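Penicillin-binding 1 transmembrane protein MrcA (Nitrosomonas europaea ATCC 19718, PDB 3D0F) probably polymerises and cross-links peptidoglycan as a two-enzyme penicillin-binding protein, of which this chain is the OB-like domain. Local coordinates at residues Ala69-Leu73 with Ser74-Lys78; Ile79-Lys82 with Arg83-Gly87. All coordinates share one frame; numbering follows the deposited sequence.

Interaction 1: Ala69-Leu73 with Ser74-Lys78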
ATOM      1  N   ALA A  69      -7.429  11.842 -13.816  1.00 19.24           N
ATOM      2  CA  ALA A  69      -6.637  11.489 -14.994  1.00 20.12           C
ATOM      3  C   ALA A  69      -7.230  11.928 -16.354  1.00 20.14           C
ATOM      4  O   ALA A  69      -6.761  11.528 -17.426  1.00 19.93           O
ATOM      5  CB  ALA A  69      -6.353   9.967 -14.975  1.00 19.17           C
ATOM      6  N   HIS A  70      -8.314  12.713 -16.302  1.00 20.96           N
ATOM      7  CA  HIS A  70      -9.124  13.047 -17.492  1.00 22.50           C
ATOM      8  C   HIS A  70      -8.344  13.430 -18.756  1.00 22.69           C
ATOM      9  O   HIS A  70      -8.631  12.922 -19.852  1.00 23.41           O
ATOM     10  CB  HIS A  70     -10.200  14.107 -17.145  1.00 23.45           C
ATOM     11  CG  HIS A  70      -9.689  15.462 -16.707  1.00 26.82           C
ATOM     12  ND1 HIS A  70      -9.129  15.710 -15.470  1.00 32.13           N
ATOM     13  CD2 HIS A  70      -9.746  16.674 -17.331  1.00 30.02           C
ATOM     14  CE1 HIS A  70      -8.806  16.990 -15.371  1.00 33.51           C
ATOM     15  NE2 HIS A  70      -9.175  17.597 -16.486  1.00 33.86           N
ATOM     16  N   ARG A  71      -7.322  14.237 -18.575  1.00 23.67           N
ATOM     17  CA  ARG A  71      -6.610  14.826 -19.710  1.00 25.02           C
ATOM     18  C   ARG A  71      -5.782  13.779 -20.405  1.00 22.30           C
ATOM     19  O   ARG A  71      -5.518  13.879 -21.584  1.00 22.56           O
ATOM     20  CB  ARG A  71      -5.760  15.957 -19.217  1.00 24.82           C
ATOM     21  CG  ARG A  71      -6.657  17.078 -18.694  1.00 30.85           C
ATOM     22  CD  ARG A  71      -5.932  18.162 -17.946  1.00 31.45           C
ATOM     23  NE  ARG A  71      -4.574  18.437 -18.402  1.00 37.79           N
ATOM     24  CZ  ARG A  71      -4.243  18.968 -19.574  1.00 38.95           C
ATOM     25  NH1 ARG A  71      -5.167  19.262 -20.488  1.00 41.74           N
ATOM     26  NH2 ARG A  71      -2.959  19.202 -19.835  1.00 39.77           N
ATOM     27  N   PHE A  72      -5.394  12.769 -19.635  1.00 19.79           N
ATOM     28  CA  PHE A  72      -4.648  11.639 -20.175  1.00 19.43           C
ATOM     29  C   PHE A  72      -5.484  10.526 -20.771  1.00 19.65           C
ATOM     30  O   PHE A  72      -4.933   9.532 -21.217  1.00 19.12           O
ATOM     31  CB  PHE A  72      -3.690  11.137 -19.094  1.00 18.19           C
ATOM     32  CG  PHE A  72      -2.632  12.150 -18.774  1.00 18.08           C
ATOM     33  CD1 PHE A  72      -2.886  13.209 -17.912  1.00 20.24           C
ATOM     34  CD2 PHE A  72      -1.402  12.090 -19.410  1.00 18.30           C
ATOM     35  CE1 PHE A  72      -1.898  14.165 -17.684  1.00 18.89           C
ATOM     36  CE2 PHE A  72      -0.421  13.050 -19.177  1.00 20.19           C
ATOM     37  CZ  PHE A  72      -0.681  14.069 -18.317  1.00 19.83           C
ATOM     38  N   LEU A  73      -6.808  10.722 -20.833  1.00 20.27           N
ATOM     39  CA  LEU A  73      -7.726   9.776 -21.468  1.00 22.90           C
ATOM     40  C   LEU A  73      -8.568  10.415 -22.572  1.00 25.29           C
ATOM     41  O   LEU A  73      -9.297   9.715 -23.274  1.00 26.73           O
ATOM     42  CB  LEU A  73      -8.684   9.210 -20.397  1.00 23.31           C
ATOM     43  CG  LEU A  73      -7.990   8.381 -19.316  1.00 21.31           C
ATOM     44  CD1 LEU A  73      -8.900   8.334 -18.062  1.00 24.18           C
ATOM     45  CD2 LEU A  73      -7.700   7.021 -19.882  1.00 20.23           C
ATOM     46  N   SER A  74      -8.410  11.726 -22.758  1.00 26.45           N
ATOM     47  CA  SER A  74      -9.287  12.533 -23.621  1.00 27.55           C
ATOM     48  C   SER A  74      -8.822  12.669 -25.060  1.00 28.74           C
ATOM     49  O   SER A  74      -9.566  13.256 -25.888  1.00 29.80           O
ATOM     50  CB  SER A  74      -9.313  13.951 -23.085  1.00 28.48           C
ATOM     51  OG  SER A  74      -8.016  14.547 -23.267  1.00 29.58           O
ATOM     52  N   ASN A  75      -7.613  12.190 -25.372  1.00 27.09           N
ATOM     53  CA  ASN A  75      -7.002  12.409 -26.705  0.50 27.05           C
ATOM     54  C   ASN A  75      -6.741  13.889 -26.980  1.00 26.48           C
ATOM     55  O   ASN A  75      -6.768  14.339 -28.110  1.00 25.99           O
ATOM     56  CB  ASN A  75      -7.826  11.800 -27.868  0.50 27.83           C
ATOM     57  CG  ASN A  75      -7.480  10.333 -28.154  0.50 28.59           C
ATOM     58  OD1 ASN A  75      -6.327   9.870 -27.986  0.50 32.27           O
ATOM     59  ND2 ASN A  75      -8.484   9.594 -28.606  0.50 29.54           N
ATOM     60  N   ASP A  76      -6.433  14.650 -25.935  1.00 25.43           N
ATOM     61  CA  ASP A  76      -6.013  16.070 -26.065  1.00 24.74           C
ATOM     62  C   ASP A  76      -4.711  16.061 -26.883  1.00 23.75           C
ATOM     63  O   ASP A  76      -3.767  15.372 -26.501  1.00 20.54           O
ATOM     64  CB  ASP A  76      -5.753  16.638 -24.667  1.00 25.17           C
ATOM     65  CG  ASP A  76      -5.118  18.033 -24.664  1.00 26.12           C
ATOM     66  OD1 ASP A  76      -4.901  18.668 -25.714  1.00 30.99           O
ATOM     67  OD2 ASP A  76      -4.811  18.488 -23.543  1.00 35.81           O
ATOM     68  N   PRO A  77      -4.661  16.789 -28.004  1.00 23.57           N
ATOM     69  CA  PRO A  77      -3.452  16.698 -28.846  1.00 24.30           C
ATOM     70  C   PRO A  77      -2.162  17.153 -28.177  1.00 24.84           C
ATOM     71  O   PRO A  77      -1.092  16.672 -28.533  1.00 26.45           O
ATOM     72  CB  PRO A  77      -3.807  17.584 -30.062  1.00 23.95           C
ATOM     73  CG  PRO A  77      -5.312  17.566 -30.080  1.00 24.58           C
ATOM     74  CD  PRO A  77      -5.667  17.665 -28.632  1.00 24.00           C
ATOM     75  N   LYS A  78      -2.246  18.050 -27.204  1.00 25.11           N
ATOM     76  CA  LYS A  78      -1.060  18.503 -26.495  1.00 26.59           C
ATOM     77  C   LYS A  78      -0.430  17.400 -25.659  1.00 25.93           C
ATOM     78  O   LYS A  78       0.777  17.386 -25.467  1.00 27.46           O
ATOM     79  CB  LYS A  78      -1.390  19.660 -25.567  1.00 27.40           C
ATOM     80  CG  LYS A  78      -1.782  20.940 -26.292  1.00 30.20           C
ATOM     81  CD  LYS A  78      -2.398  21.942 -25.314  1.00 30.42           C
ATOM     82  CE  LYS A  78      -2.988  23.141 -26.028  1.00 33.03           C
ATOM     83  NZ  LYS A  78      -3.371  24.185 -25.015  1.00 35.70           N
TER
HETATM   84  O   HOH W   1      -4.915  12.117 -23.795  1.00 29.80           O

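Interaction 2: Ile79-Lys82 with Arg83-Gly87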
ATOM      1  N   ILE A  79      -1.249  16.500 -25.140  1.00 23.73           N
ATOM      2  CA  ILE A  79      -0.718  15.382 -24.364  1.00 23.46           C
ATOM      3  C   ILE A  79      -0.139  14.322 -25.313  1.00 22.14           C
ATOM      4  O   ILE A  79       0.901  13.735 -25.029  1.00 20.70           O
ATOM      5  CB  ILE A  79      -1.785  14.842 -23.410  1.00 24.00           C
ATOM      6  CG1 ILE A  79      -1.945  15.861 -22.275  1.00 27.47           C
ATOM      7  CG2 ILE A  79      -1.380  13.463 -22.821  1.00 23.08           C
ATOM      8  CD1 ILE A  79      -3.244  15.858 -21.678  1.00 30.61           C
ATOM      9  N   GLY A  80      -0.806  14.082 -26.437  1.00 21.67           N
ATOM     10  CA  GLY A  80      -0.289  13.120 -27.431  1.00 23.17           C
ATOM     11  C   GLY A  80      -0.047  11.741 -26.845  1.00 23.16           C
ATOM     12  O   GLY A  80      -0.853  11.291 -26.043  1.00 21.68           O
ATOM     13  N   GLU A  81       1.073  11.073 -27.190  1.00 23.84           N
ATOM     14  CA  GLU A  81       1.338   9.715 -26.663  1.00 24.68           C
ATOM     15  C   GLU A  81       1.836   9.676 -25.209  1.00 24.33           C
ATOM     16  O   GLU A  81       2.135   8.592 -24.701  1.00 25.22           O
ATOM     17  CB  GLU A  81       2.291   8.903 -27.575  1.00 26.64           C
ATOM     18  CG  GLU A  81       1.694   8.425 -28.908  1.00 29.65           C
ATOM     19  CD  GLU A  81       0.846   7.125 -28.811  1.00 33.89           C
ATOM     20  OE1 GLU A  81       1.419   5.982 -28.877  1.00 31.41           O
ATOM     21  OE2 GLU A  81      -0.406   7.254 -28.688  1.00 40.88           O
ATOM     22  N   LYS A  82       1.841  10.810 -24.503  1.00 22.93           N
ATOM     23  CA  LYS A  82       1.939  10.768 -23.053  1.00 23.03           C
ATOM     24  C   LYS A  82       0.664  10.224 -22.416  1.00 20.63           C
ATOM     25  O   LYS A  82       0.623   9.984 -21.218  1.00 20.01           O
ATOM     26  CB  LYS A  82       2.220  12.161 -22.485  1.00 23.69           C
ATOM     27  CG  LYS A  82       3.625  12.624 -22.813  1.00 26.92           C
ATOM     28  CD  LYS A  82       3.872  14.043 -22.302  1.00 28.53           C
ATOM     29  CE  LYS A  82       5.233  14.558 -22.778  1.00 31.81           C
ATOM     30  NZ  LYS A  82       5.140  15.338 -24.048  1.00 34.09           N
ATOM     31  N   ARG A  83      -0.388  10.068 -23.214  1.00 21.12           N
ATOM     32  CA  ARG A  83      -1.671   9.592 -22.710  1.00 20.87           C
ATOM     33  C   ARG A  83      -1.570   8.179 -22.130  1.00 19.89           C
ATOM     34  O   ARG A  83      -0.668   7.427 -22.472  1.00 20.87           O
ATOM     35  CB  ARG A  83      -2.740   9.631 -23.783  1.00 21.02           C
ATOM     36  CG  ARG A  83      -2.592   8.594 -24.808  1.00 22.63           C
ATOM     37  CD  ARG A  83      -3.629   8.738 -25.936  1.00 25.39           C
ATOM     38  NE  ARG A  83      -3.292   7.716 -26.905  1.00 29.73           N
ATOM     39  CZ  ARG A  83      -3.736   6.450 -26.916  1.00 32.12           C
ATOM     40  NH1 ARG A  83      -4.606   5.959 -25.995  1.00 34.12           N
ATOM     41  NH2 ARG A  83      -3.281   5.646 -27.871  1.00 29.96           N
ATOM     42  N   ILE A  84      -2.522   7.857 -21.288  1.00 18.86           N
ATOM     43  CA  ILE A  84      -2.702   6.496 -20.778  1.00 18.98           C
ATOM     44  C   ILE A  84      -3.099   5.577 -21.940  1.00 19.21           C
ATOM     45  O   ILE A  84      -4.020   5.891 -22.717  1.00 21.40           O
ATOM     46  CB  ILE A  84      -3.736   6.474 -19.676  1.00 19.16           C
ATOM     47  CG1 ILE A  84      -3.170   7.212 -18.448  1.00 18.53           C
ATOM     48  CG2 ILE A  84      -4.150   5.031 -19.317  1.00 19.73           C
ATOM     49  CD1 ILE A  84      -4.180   7.684 -17.428  1.00 20.65           C
ATOM     50  N   ARG A  85      -2.397   4.454 -22.052  1.00 18.22           N
ATOM     51  CA  ARG A  85      -2.502   3.522 -23.202  0.50 17.65           C
ATOM     52  C   ARG A  85      -1.980   2.176 -22.715  1.00 17.73           C
ATOM     53  O   ARG A  85      -1.301   2.107 -21.684  1.00 16.98           O
ATOM     54  CB  ARG A  85      -1.678   4.006 -24.413  0.50 18.23           C
ATOM     55  CG  ARG A  85      -0.163   3.572 -24.464  0.50 16.80           C
ATOM     56  CD  ARG A  85       0.495   3.816 -25.859  0.50 17.15           C
ATOM     57  NE  ARG A  85       1.840   3.223 -25.960  0.50 17.23           N
ATOM     58  CZ  ARG A  85       2.987   3.889 -25.842  0.50 15.45           C
ATOM     59  NH1 ARG A  85       3.006   5.214 -25.711  0.50 15.77           N
ATOM     60  NH2 ARG A  85       4.140   3.225 -25.928  0.50 15.69           N
ATOM     61  N   PRO A  86      -2.247   1.084 -23.455  1.00 17.33           N
ATOM     62  CA  PRO A  86      -1.679  -0.168 -22.952  1.00 16.91           C
ATOM     63  C   PRO A  86      -0.172  -0.153 -22.704  1.00 16.61           C
ATOM     64  O   PRO A  86       0.614   0.250 -23.587  1.00 17.77           O
ATOM     65  CB  PRO A  86      -2.070  -1.188 -24.019  1.00 17.58           C
ATOM     66  CG  PRO A  86      -3.232  -0.606 -24.668  1.00 16.41           C
ATOM     67  CD  PRO A  86      -3.065   0.873 -24.655  1.00 17.89           C
ATOM     68  N   GLY A  87       0.213  -0.604 -21.525  1.00 14.86           N
ATOM     69  CA  GLY A  87       1.588  -0.590 -21.053  1.00 15.67           C
ATOM     70  C   GLY A  87       1.911   0.544 -20.108  1.00 15.52           C
ATOM     71  O   GLY A  87       2.948   0.524 -19.469  1.00 17.23           O
TER
HETATM   72  O   HOH W   2       5.072   7.870 -25.197  1.00 43.38           O

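Interaction 1: Ala69-Leu73 with Ser74-Lys78
Ser74 and Asp76 both reach back to Arg71, one to its carbonyl and the other to its guanidinium group. The hydrogen bonds gather on the Arg71 carbonyl: Ser74 OG donates to Arg71 O at 3.1 Å, coming from above the carbonyl plane. With OG set between the backbone N and the carbonyl carbon (chi1 68°), the hydroxyl faces back along the chain, and it also accepts a weak bond from Asp76 N. A water donates to Arg71 O at 2.9 Å and takes a weak bond from Asn75 N, so the same oxygen is gripped twice.

This is the turn-rich connection between strands 58-61 and 88-94 of the OB-like domain. It includes an Asx turn in which Lys78 N donates to Asp76 OD1 at 3.1 Å, meeting the oxygen from above the carboxylate plane.

The charged contact uses the other carboxylate oxygen. Arg71 NH1 lies 3.2 Å from Asp76 OD2, a salt bridge whose hydrogen bond is weak, bent to 126° at the hydrogen. The two side chains run side by side and point the same way, with guanidinium and carboxylate planes 61° apart. A bend at chi3 of Arg71 turns its head toward the acid. In van der Waals contact, Arg71 CG covers one face of the His70 ring near its rim, while His70 ND1 is hydrogen-bonded to Lys67 O.

Interaction 2: Ile79-Lys82 with Arg83-Gly87
Arg83 folds back over Gly80 in a tight turn that includes the short 3-10 segment 81-82, part of the connection leading into strand 88-94 of the OB-like domain. The backbone side is the compact one. Arg83 N donates to Gly80 O at 3.1 Å with an angle of 154° at the hydrogen, and the same oxygen is flanked by the aliphatic stem of the arginine, with Arg83 CG 3.4 Å away. Ile79 closes this side through CG2, 3.6 Å from Arg83 N; its own side chain packs on Phe72.

The outer side is held by charges and is looser. Glu81, bent at chi2 (-82°), divides its carboxylate between two arginines. OE2 lies near the plane of the Arg83 guanidinium, at its edge, where NE and NH2 both approach to 3.4 Å in weak bonds. Arg85 is the less certain arm: it was modelled in two conformers, and its contacts here are those of one. In that conformer Glu81 OE1 sits 3.6 Å from Arg85 NH1, a long pairing of charges well out of the guanidinium plane, with no N-H aimed at it. Arg85 crosses the glutamate at about a right angle, though the planes of its guanidinium and of the carboxylate are only 10° apart; it also makes a cation-pi contact with Phe10 of the second subunit. At the Arg85 edge a water donates to Glu81 O at 3.1 Å and accepts a weak bond from Arg85 NH1.

In the fold
Interactions 1 and 2 come in series along one connection, between strands 58-61 and 88-94, with centres about 8 Å apart and each 18 to 19 Å from the centre of the chain. They press on each other: Phe72 O and Ile84 N are 2.9 Å apart, a probable hydrogen bond, and Phe72 CD2 packs against Lys82 O at 3.4 Å. Interaction 1 is a surface contact, whereas interaction 2 is partly buried, with Ile84 set against Val41 and Ala44 of strand 37-45. Both touch the second subunit, through Phe72 edge-to-face with its Tyr4 and Ile84 on its Pro7, so this connection joins the antiparallel sheet to the dimer interface of the crystallised domain.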